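Long-range contact in probable branched-chain amino acid ABC transporter, amino acid binding protein (Thermus thermophilus, PDB 3LKB), which binds valine, and probably delivers branched-chain amino acids to an ABC transporter for import: residues 317-331 and 338-350. The protein carries 2 engineered substitutions. Numbering follows the deposited sequence.
Sequences YQAIVGMNGPNAFKP and KQGVEIDFTKSEH. With NA (sodium ion), chain E.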
ATOM      1  N   TYR A 317      15.237 -21.034  19.238  1.00 13.37           N
ATOM      2  CA  TYR A 317      14.254 -21.358  20.263  1.00 14.27           C
ATOM      3  C   TYR A 317      14.850 -21.177  21.687  1.00 14.60           C
ATOM      4  O   TYR A 317      14.246 -20.485  22.537  1.00 14.37           O
ATOM      5  CB  TYR A 317      13.603 -22.740  20.031  1.00 14.48           C
ATOM      6  CG  TYR A 317      12.681 -23.181  21.176  1.00 15.25           C
ATOM      7  CD1 TYR A 317      11.358 -22.736  21.246  1.00 17.61           C
ATOM      8  CD2 TYR A 317      13.131 -24.022  22.182  1.00 14.54           C
ATOM      9  CE1 TYR A 317      10.502 -23.112  22.297  1.00 15.76           C
ATOM     10  CE2 TYR A 317      12.286 -24.405  23.248  1.00 15.80           C
ATOM     11  CZ  TYR A 317      10.980 -23.923  23.296  1.00 18.26           C
ATOM     12  OH  TYR A 317      10.119 -24.259  24.320  1.00 19.61           O
ATOM     13  N   GLN A 318      16.055 -21.719  21.912  1.00 14.72           N
ATOM     14  CA  GLN A 318      16.707 -21.742  23.247  1.00 14.54           C
ATOM     15  C   GLN A 318      17.102 -20.362  23.670  1.00 14.18           C
ATOM     16  O   GLN A 318      17.047 -20.007  24.841  1.00 14.19           O
ATOM     17  CB  GLN A 318      17.950 -22.646  23.257  1.00 15.20           C
ATOM     18  CG  GLN A 318      17.695 -24.160  23.081  1.00 18.74           C
ATOM     19  CD  GLN A 318      16.825 -24.720  24.200  1.00 25.05           C
ATOM     20  OE1 GLN A 318      16.931 -24.285  25.349  1.00 29.26           O
ATOM     21  NE2 GLN A 318      15.952 -25.686  23.869  1.00 27.37           N
ATOM     22  N   ALA A 319      17.517 -19.565  22.703  1.00 14.78           N
ATOM     23  CA  ALA A 319      17.801 -18.147  22.947  1.00 14.24           C
ATOM     24  C   ALA A 319      16.528 -17.402  23.381  1.00 14.11           C
ATOM     25  O   ALA A 319      16.578 -16.601  24.292  1.00 15.54           O
ATOM     26  CB  ALA A 319      18.412 -17.514  21.707  1.00 13.68           C
ATOM     27  N   ILE A 320      15.382 -17.689  22.781  1.00 13.27           N
ATOM     28  CA  ILE A 320      14.153 -16.967  23.149  1.00 13.20           C
ATOM     29  C   ILE A 320      13.632 -17.306  24.541  1.00 13.10           C
ATOM     30  O   ILE A 320      13.238 -16.405  25.274  1.00 13.21           O
ATOM     31  CB  ILE A 320      13.031 -17.224  22.088  1.00 14.52           C
ATOM     32  CG1 ILE A 320      13.340 -16.467  20.782  1.00 12.74           C
ATOM     33  CG2 ILE A 320      11.600 -16.979  22.635  1.00 11.91           C
ATOM     34  CD1 ILE A 320      12.597 -17.094  19.653  1.00 12.35           C
ATOM     35  N   VAL A 321      13.639 -18.596  24.906  1.00 12.43           N
ATOM     36  CA  VAL A 321      13.101 -19.060  26.199  1.00 11.70           C
ATOM     37  C   VAL A 321      14.068 -18.820  27.339  1.00 12.10           C
ATOM     38  O   VAL A 321      13.698 -18.990  28.494  1.00 12.61           O
ATOM     39  CB  VAL A 321      12.661 -20.575  26.213  1.00 11.56           C
ATOM     40  CG1 VAL A 321      11.620 -20.876  25.144  1.00 12.23           C
ATOM     41  CG2 VAL A 321      13.839 -21.506  26.003  1.00 12.40           C
ATOM     42  N   GLY A 322      15.304 -18.459  27.020  1.00 11.87           N
ATOM     43  CA  GLY A 322      16.240 -17.945  28.025  1.00 12.43           C
ATOM     44  C   GLY A 322      16.252 -16.416  28.145  1.00 12.85           C
ATOM     45  O   GLY A 322      17.062 -15.854  28.910  1.00 12.52           O
ATOM     46  N   MET A 323      15.379 -15.737  27.385  1.00 12.70           N
ATOM     47  CA  MET A 323      15.334 -14.254  27.326  1.00 12.46           C
ATOM     48  C   MET A 323      14.477 -13.712  28.471  1.00 13.26           C
ATOM     49  O   MET A 323      13.364 -13.194  28.242  1.00 12.27           O
ATOM     50  CB  MET A 323      14.769 -13.822  25.968  1.00 12.43           C
ATOM     51  CG  MET A 323      15.045 -12.393  25.465  1.00 12.50           C
ATOM     52  SD  MET A 323      14.294 -12.118  23.778  1.00  4.30           S
ATOM     53  CE  MET A 323      15.645 -12.584  22.742  1.00  4.86           C
ATOM     54  N   ASN A 324      14.978 -13.863  29.706  1.00 13.26           N
ATOM     55  CA  ASN A 324      14.260 -13.421  30.906  1.00 14.88           C
ATOM     56  C   ASN A 324      15.141 -12.979  32.061  1.00 15.71           C
ATOM     57  O   ASN A 324      16.368 -13.186  32.061  1.00 16.12           O
ATOM     58  CB  ASN A 324      13.308 -14.512  31.395  1.00 15.24           C
ATOM     59  CG  ASN A 324      13.988 -15.853  31.501  1.00 15.84           C
ATOM     60  OD1 ASN A 324      14.869 -16.056  32.338  1.00 22.08           O
ATOM     61  ND2 ASN A 324      13.597 -16.765  30.660  1.00 16.02           N
ATOM     62  N   GLY A 325      14.509 -12.353  33.047  1.00 16.30           N
ATOM     63  CA  GLY A 325      15.245 -11.766  34.183  1.00 16.28           C
ATOM     64  C   GLY A 325      16.216 -10.691  33.736  1.00 16.40           C
ATOM     65  O   GLY A 325      15.880  -9.844  32.928  1.00 16.18           O
ATOM     66  N   PRO A 326      17.422 -10.698  34.297  1.00 17.00           N
ATOM     67  CA  PRO A 326      18.532  -9.821  33.893  1.00 16.98           C
ATOM     68  C   PRO A 326      18.997 -10.123  32.463  1.00 16.25           C
ATOM     69  O   PRO A 326      19.813  -9.392  31.921  1.00 16.68           O
ATOM     70  CB  PRO A 326      19.689 -10.227  34.848  1.00 17.34           C
ATOM     71  CG  PRO A 326      19.083 -11.082  35.887  1.00 17.90           C
ATOM     72  CD  PRO A 326      17.760 -11.575  35.432  1.00 17.25           C
ATOM     73  N   ASN A 327      18.521 -11.221  31.888  1.00 15.68           N
ATOM     74  CA  ASN A 327      18.876 -11.608  30.521  1.00 14.38           C
ATOM     75  C   ASN A 327      17.716 -11.250  29.553  1.00 13.22           C
ATOM     76  O   ASN A 327      17.619 -11.777  28.441  1.00 11.10           O
ATOM     77  CB  ASN A 327      19.188 -13.111  30.498  1.00 15.10           C
ATOM     78  CG  ASN A 327      19.956 -13.555  29.248  1.00 16.95           C
ATOM     79  OD1 ASN A 327      19.636 -14.600  28.627  1.00 17.75           O
ATOM     80  ND2 ASN A 327      20.948 -12.774  28.862  1.00 17.92           N
ATOM     81  N   ALA A 328      16.852 -10.340  29.988  1.00 12.20           N
ATOM     82  CA  ALA A 328      15.748  -9.889  29.165  1.00 13.25           C
ATOM     83  C   ALA A 328      16.256  -8.951  28.068  1.00 14.32           C
ATOM     84  O   ALA A 328      17.362  -8.415  28.156  1.00 14.33           O
ATOM     85  CB  ALA A 328      14.680  -9.187  30.000  1.00 11.98           C
ATOM     86  N   PHE A 329      15.434  -8.761  27.043  1.00 14.44           N
ATOM     87  CA  PHE A 329      15.799  -7.904  25.954  1.00 15.49           C
ATOM     88  C   PHE A 329      15.085  -6.557  26.153  1.00 16.34           C
ATOM     89  O   PHE A 329      13.855  -6.481  26.291  1.00 15.77           O
ATOM     90  CB  PHE A 329      15.472  -8.612  24.615  1.00 15.64           C
ATOM     91  CG  PHE A 329      15.820  -7.825  23.396  1.00 12.14           C
ATOM     92  CD1 PHE A 329      17.071  -7.218  23.260  1.00 12.97           C
ATOM     93  CD2 PHE A 329      14.902  -7.724  22.353  1.00 11.48           C
ATOM     94  CE1 PHE A 329      17.395  -6.473  22.111  1.00  8.01           C
ATOM     95  CE2 PHE A 329      15.192  -6.996  21.193  1.00  7.32           C
ATOM     96  CZ  PHE A 329      16.443  -6.363  21.075  1.00  9.56           C
ATOM     97  N   LYS A 330      15.879  -5.497  26.234  1.00 17.27           N
ATOM     98  CA  LYS A 330      15.326  -4.193  26.448  1.00 18.49           C
ATOM     99  C   LYS A 330      15.691  -3.236  25.322  1.00 16.81           C
ATOM    100  O   LYS A 330      16.523  -2.372  25.487  1.00 18.20           O
ATOM    101  CB  LYS A 330      15.723  -3.659  27.826  1.00 19.23           C
ATOM    102  CG  LYS A 330      17.081  -4.145  28.357  1.00 27.48           C
ATOM    103  CD  LYS A 330      18.346  -3.523  27.639  1.00 35.67           C
ATOM    104  CE  LYS A 330      19.539  -3.200  28.616  1.00 39.26           C
ATOM    105  NZ  LYS A 330      19.549  -1.756  29.080  1.00 39.03           N
ATOM    106  N   PRO A 331      15.060  -3.381  24.154  1.00 15.59           N
ATOM    107  CA  PRO A 331      15.429  -2.401  23.104  1.00 14.27           C
ATOM    108  C   PRO A 331      14.796  -0.994  23.299  1.00 12.91           C
ATOM    109  O   PRO A 331      15.223  -0.056  22.669  1.00 13.65           O
ATOM    110  CB  PRO A 331      14.918  -3.065  21.835  1.00 14.16           C
ATOM    111  CG  PRO A 331      13.681  -3.870  22.328  1.00 15.19           C
ATOM    112  CD  PRO A 331      14.010  -4.324  23.717  1.00 14.44           C
ATOM    113  N   LYS A 338       6.366  -1.296  36.372  1.00 26.89           N
ATOM    114  CA  LYS A 338       7.438  -0.853  37.267  1.00 30.12           C
ATOM    115  C   LYS A 338       7.982  -2.058  37.972  1.00 31.07           C
ATOM    116  O   LYS A 338       9.127  -2.106  38.368  1.00 31.67           O
ATOM    117  CB  LYS A 338       7.028   0.264  38.220  1.00 31.24           C
ATOM    118  CG  LYS A 338       5.731   0.091  38.988  1.00 33.69           C
ATOM    119  CD  LYS A 338       5.698   1.184  40.052  1.00 39.89           C
ATOM    120  CE  LYS A 338       7.088   1.216  40.778  1.00 42.90           C
ATOM    121  NZ  LYS A 338       7.290   2.348  41.738  1.00 43.42           N
ATOM    122  N   GLN A 339       7.124  -3.055  38.046  1.00 32.70           N
ATOM    123  CA  GLN A 339       7.467  -4.437  38.367  1.00 34.77           C
ATOM    124  C   GLN A 339       8.434  -5.150  37.364  1.00 33.96           C
ATOM    125  O   GLN A 339       9.418  -5.807  37.762  1.00 33.90           O
ATOM    126  CB  GLN A 339       6.140  -5.226  38.399  1.00 35.91           C
ATOM    127  CG  GLN A 339       5.068  -4.612  39.325  1.00 40.93           C
ATOM    128  CD  GLN A 339       5.460  -4.741  40.819  1.00 46.02           C
ATOM    129  OE1 GLN A 339       6.118  -5.715  41.207  1.00 46.28           O
ATOM    130  NE2 GLN A 339       5.077  -3.743  41.644  1.00 46.49           N
ATOM    131  N   GLY A 340       8.113  -5.036  36.069  1.00 32.58           N
ATOM    132  CA  GLY A 340       8.580  -5.994  35.075  1.00 29.80           C
ATOM    133  C   GLY A 340       9.721  -5.472  34.258  1.00 28.22           C
ATOM    134  O   GLY A 340      10.270  -4.397  34.543  1.00 28.33           O
ATOM    135  N   VAL A 341      10.087  -6.265  33.253  1.00 26.16           N
ATOM    136  CA  VAL A 341      11.036  -5.863  32.223  1.00 23.73           C
ATOM    137  C   VAL A 341      10.315  -5.812  30.886  1.00 22.28           C
ATOM    138  O   VAL A 341       9.136  -6.170  30.813  1.00 22.17           O
ATOM    139  CB  VAL A 341      12.284  -6.799  32.180  1.00 24.30           C
ATOM    140  CG1 VAL A 341      13.302  -6.372  33.253  1.00 23.44           C
ATOM    141  CG2 VAL A 341      11.887  -8.242  32.402  1.00 23.28           C
ATOM    142  N   GLU A 342      11.016  -5.365  29.841  1.00 20.47           N
ATOM    143  CA  GLU A 342      10.402  -5.126  28.548  1.00 17.73           C
ATOM    144  C   GLU A 342      10.124  -6.442  27.815  1.00 15.82           C
ATOM    145  O   GLU A 342       9.009  -6.942  27.856  1.00 15.56           O
ATOM    146  CB  GLU A 342      11.247  -4.191  27.694  1.00 18.03           C
ATOM    147  CG  GLU A 342      10.523  -3.634  26.457  1.00 19.13           C
ATOM    148  CD  GLU A 342      11.471  -2.851  25.527  1.00 25.09           C
ATOM    149  OE1 GLU A 342      12.565  -2.420  26.007  1.00 24.46           O
ATOM    150  OE2 GLU A 342      11.128  -2.662  24.320  1.00 25.45           O
ATOM    151  N   ILE A 343      11.112  -7.004  27.150  1.00 13.12           N
ATOM    152  CA  ILE A 343      10.844  -8.240  26.422  1.00 11.69           C
ATOM    153  C   ILE A 343      11.364  -9.470  27.159  1.00 11.45           C
ATOM    154  O   ILE A 343      12.550  -9.688  27.209  1.00 11.62           O
ATOM    155  CB  ILE A 343      11.435  -8.220  24.985  1.00 10.48           C
ATOM    156  CG1 ILE A 343      11.048  -6.937  24.236  1.00  8.84           C
ATOM    157  CG2 ILE A 343      10.987  -9.453  24.230  1.00  9.84           C
ATOM    158  CD1 ILE A 343       9.523  -6.772  24.028  1.00 10.11           C
ATOM    159  N   ASP A 344      10.471 -10.270  27.704  1.00 11.26           N
ATOM    160  CA  ASP A 344      10.863 -11.472  28.400  1.00 12.69           C
ATOM    161  C   ASP A 344       9.928 -12.633  28.091  1.00 12.91           C
ATOM    162  O   ASP A 344       8.681 -12.466  28.094  1.00 12.74           O
ATOM    163  CB  ASP A 344      11.061 -11.254  29.934  1.00 12.77           C
ATOM    164  CG  ASP A 344       9.798 -10.761  30.657  1.00 16.49           C
ATOM    165  OD1 ASP A 344       8.818 -10.242  30.030  1.00 18.40           O
ATOM    166  OD2 ASP A 344       9.783 -10.890  31.899  1.00 20.07           O
ATOM    167  N   PHE A 345      10.550 -13.774  27.759  1.00 12.53           N
ATOM    168  CA  PHE A 345       9.856 -15.002  27.450  1.00 11.86           C
ATOM    169  C   PHE A 345      10.425 -16.146  28.301  1.00 12.70           C
ATOM    170  O   PHE A 345      11.564 -16.089  28.749  1.00 10.98           O
ATOM    171  CB  PHE A 345      10.104 -15.381  25.985  1.00 12.71           C
ATOM    172  CG  PHE A 345       9.595 -14.379  24.975  1.00 10.48           C
ATOM    173  CD1 PHE A 345       8.239 -14.198  24.783  1.00  6.51           C
ATOM    174  CD2 PHE A 345      10.479 -13.649  24.197  1.00  9.04           C
ATOM    175  CE1 PHE A 345       7.763 -13.291  23.855  1.00  6.22           C
ATOM    176  CE2 PHE A 345       9.997 -12.721  23.242  1.00  7.09           C
ATOM    177  CZ  PHE A 345       8.652 -12.568  23.074  1.00  7.79           C
ATOM    178  N   THR A 346       9.618 -17.179  28.506  1.00 12.48           N
ATOM    179  CA  THR A 346      10.093 -18.411  29.040  1.00 14.36           C
ATOM    180  C   THR A 346       9.318 -19.474  28.290  1.00 15.60           C
ATOM    181  O   THR A 346       8.396 -19.152  27.535  1.00 14.28           O
ATOM    182  CB  THR A 346       9.729 -18.602  30.546  1.00 14.86           C
ATOM    183  OG1 THR A 346       8.306 -18.792  30.670  1.00 15.58           O
ATOM    184  CG2 THR A 346      10.255 -17.459  31.444  1.00 12.66           C
ATOM    185  N   LYS A 347       9.636 -20.738  28.556  1.00 17.21           N
ATOM    186  CA  LYS A 347       8.862 -21.840  27.979  1.00 19.72           C
ATOM    187  C   LYS A 347       7.368 -21.769  28.225  1.00 19.49           C
ATOM    188  O   LYS A 347       6.581 -22.310  27.458  1.00 19.88           O
ATOM    189  CB  LYS A 347       9.363 -23.168  28.481  1.00 20.24           C
ATOM    190  CG  LYS A 347      10.520 -23.630  27.658  1.00 24.52           C
ATOM    191  CD  LYS A 347      11.814 -23.575  28.441  1.00 31.35           C
ATOM    192  CE  LYS A 347      12.823 -24.636  27.951  1.00 35.21           C
ATOM    193  NZ  LYS A 347      12.159 -25.952  27.711  1.00 38.62           N
ATOM    194  N   SER A 348       6.972 -21.106  29.300  1.00 20.43           N
ATOM    195  CA  SER A 348       5.560 -21.092  29.667  1.00 20.14           C
ATOM    196  C   SER A 348       4.982 -19.684  29.557  1.00 19.90           C
ATOM    197  O   SER A 348       3.773 -19.490  29.678  1.00 21.03           O
ATOM    198  CB  SER A 348       5.393 -21.643  31.080  1.00 20.21           C
ATOM    199  OG  SER A 348       6.014 -20.754  31.973  1.00 20.49           O
ATOM    200  N   GLU A 349       5.843 -18.701  29.335  1.00 18.83           N
ATOM    201  CA  GLU A 349       5.387 -17.327  29.158  1.00 18.05           C
ATOM    202  C   GLU A 349       5.728 -16.810  27.757  1.00 15.41           C
ATOM    203  O   GLU A 349       6.860 -16.509  27.465  1.00 14.40           O
ATOM    204  CB  GLU A 349       5.908 -16.410  30.267  1.00 18.24           C
ATOM    205  CG  GLU A 349       5.069 -16.473  31.587  1.00 26.43           C
ATOM    206  CD  GLU A 349       3.574 -16.040  31.414  1.00 36.33           C
ATOM    207  OE1 GLU A 349       3.319 -14.947  30.800  1.00 39.68           O
ATOM    208  OE2 GLU A 349       2.664 -16.795  31.888  1.00 37.28           O
ATOM    209  N   HIS A 350       4.719 -16.715  26.907  1.00 13.90           N
ATOM    210  CA  HIS A 350       4.940 -16.495  25.510  1.00 13.46           C
ATOM    211  C   HIS A 350       4.569 -15.060  25.104  1.00 13.40           C
ATOM    212  O   HIS A 350       4.436 -14.772  23.926  1.00 14.54           O
ATOM    213  CB  HIS A 350       4.118 -17.526  24.722  1.00 13.32           C
ATOM    214  CG  HIS A 350       4.817 -18.839  24.497  1.00 15.90           C
ATOM    215  ND1 HIS A 350       5.641 -19.432  25.433  1.00 16.22           N
ATOM    216  CD2 HIS A 350       4.815 -19.674  23.430  1.00 17.31           C
ATOM    217  CE1 HIS A 350       6.104 -20.572  24.966  1.00 13.97           C
ATOM    218  NE2 HIS A 350       5.607 -20.750  23.755  1.00 17.69           N
TER
HETATM  219 NA    NA E 394       6.952 -11.371  28.958  1.00  8.79          NA
HETATM  220  O   HOH W   1       7.694 -23.548  24.424  1.00 13.81           O
HETATM  221  O   HOH W   2      11.737 -11.575  33.279  1.00 15.78           O
HETATM  222  O   HOH W   3       5.953 -11.810  30.985  1.00 15.38           O
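Phe329 and Ile343 form a single antiparallel bridge as a hydrogen-bonded pair, the one beta-like element where the last turn of helix 313-321 and the loop after it meet the loop 338-350 in this periplasmic binding protein of the leucine-binding family. Both bonds of the pair are present: Phe329 N lies 3.0 Å from Ile343 O, and Ile343 N donates to Phe329 O at 2.9 Å. A second backbone link follows the end of helix 313-321, where Met323 centres an inverse gamma turn. Its O accepts from Phe345 N at 2.9 Å and also receives a CA-H...O contact from Asp344. One residue on, Asn324 ND2 reaches Phe345 O at 2.9 Å along an almost straight bond (177°) that keeps to both the amide and the carbonyl plane. The Asn324 chi1 of 49°, setting CG between the backbone N and carbonyl carbon, carries the amide there.

Around these bonds the apolar groups close in. Met323 SD lies at the edge of the Phe345 ring, 5.3 Å from its centroid, a Met-aromatic contact between side chains running side by side; Ile320 CG2 touches CD2 of the same ring obliquely. Farther along, the Lys347 methylenes run past Val321, and Lys347 CG meets Tyr317 OH at 3.4 Å. At the other end, the carboxylate of the extended Glu342 side chain passes by Pro331 CD.

In the next shell, Glu342 OE1 accepts from Gly332 N, and OE2 from Phe333 N and Ala334 N, so three backbone N-H groups hold the carboxylate. Phe120 packs edge-to-face with Phe345. Asp344 binds sodium through O and OD1, in a site completed by Thr351, Gly352 and a water, while a second water bridges Asp344 OD2 and Gly325 N, 2.9 Å from the latter.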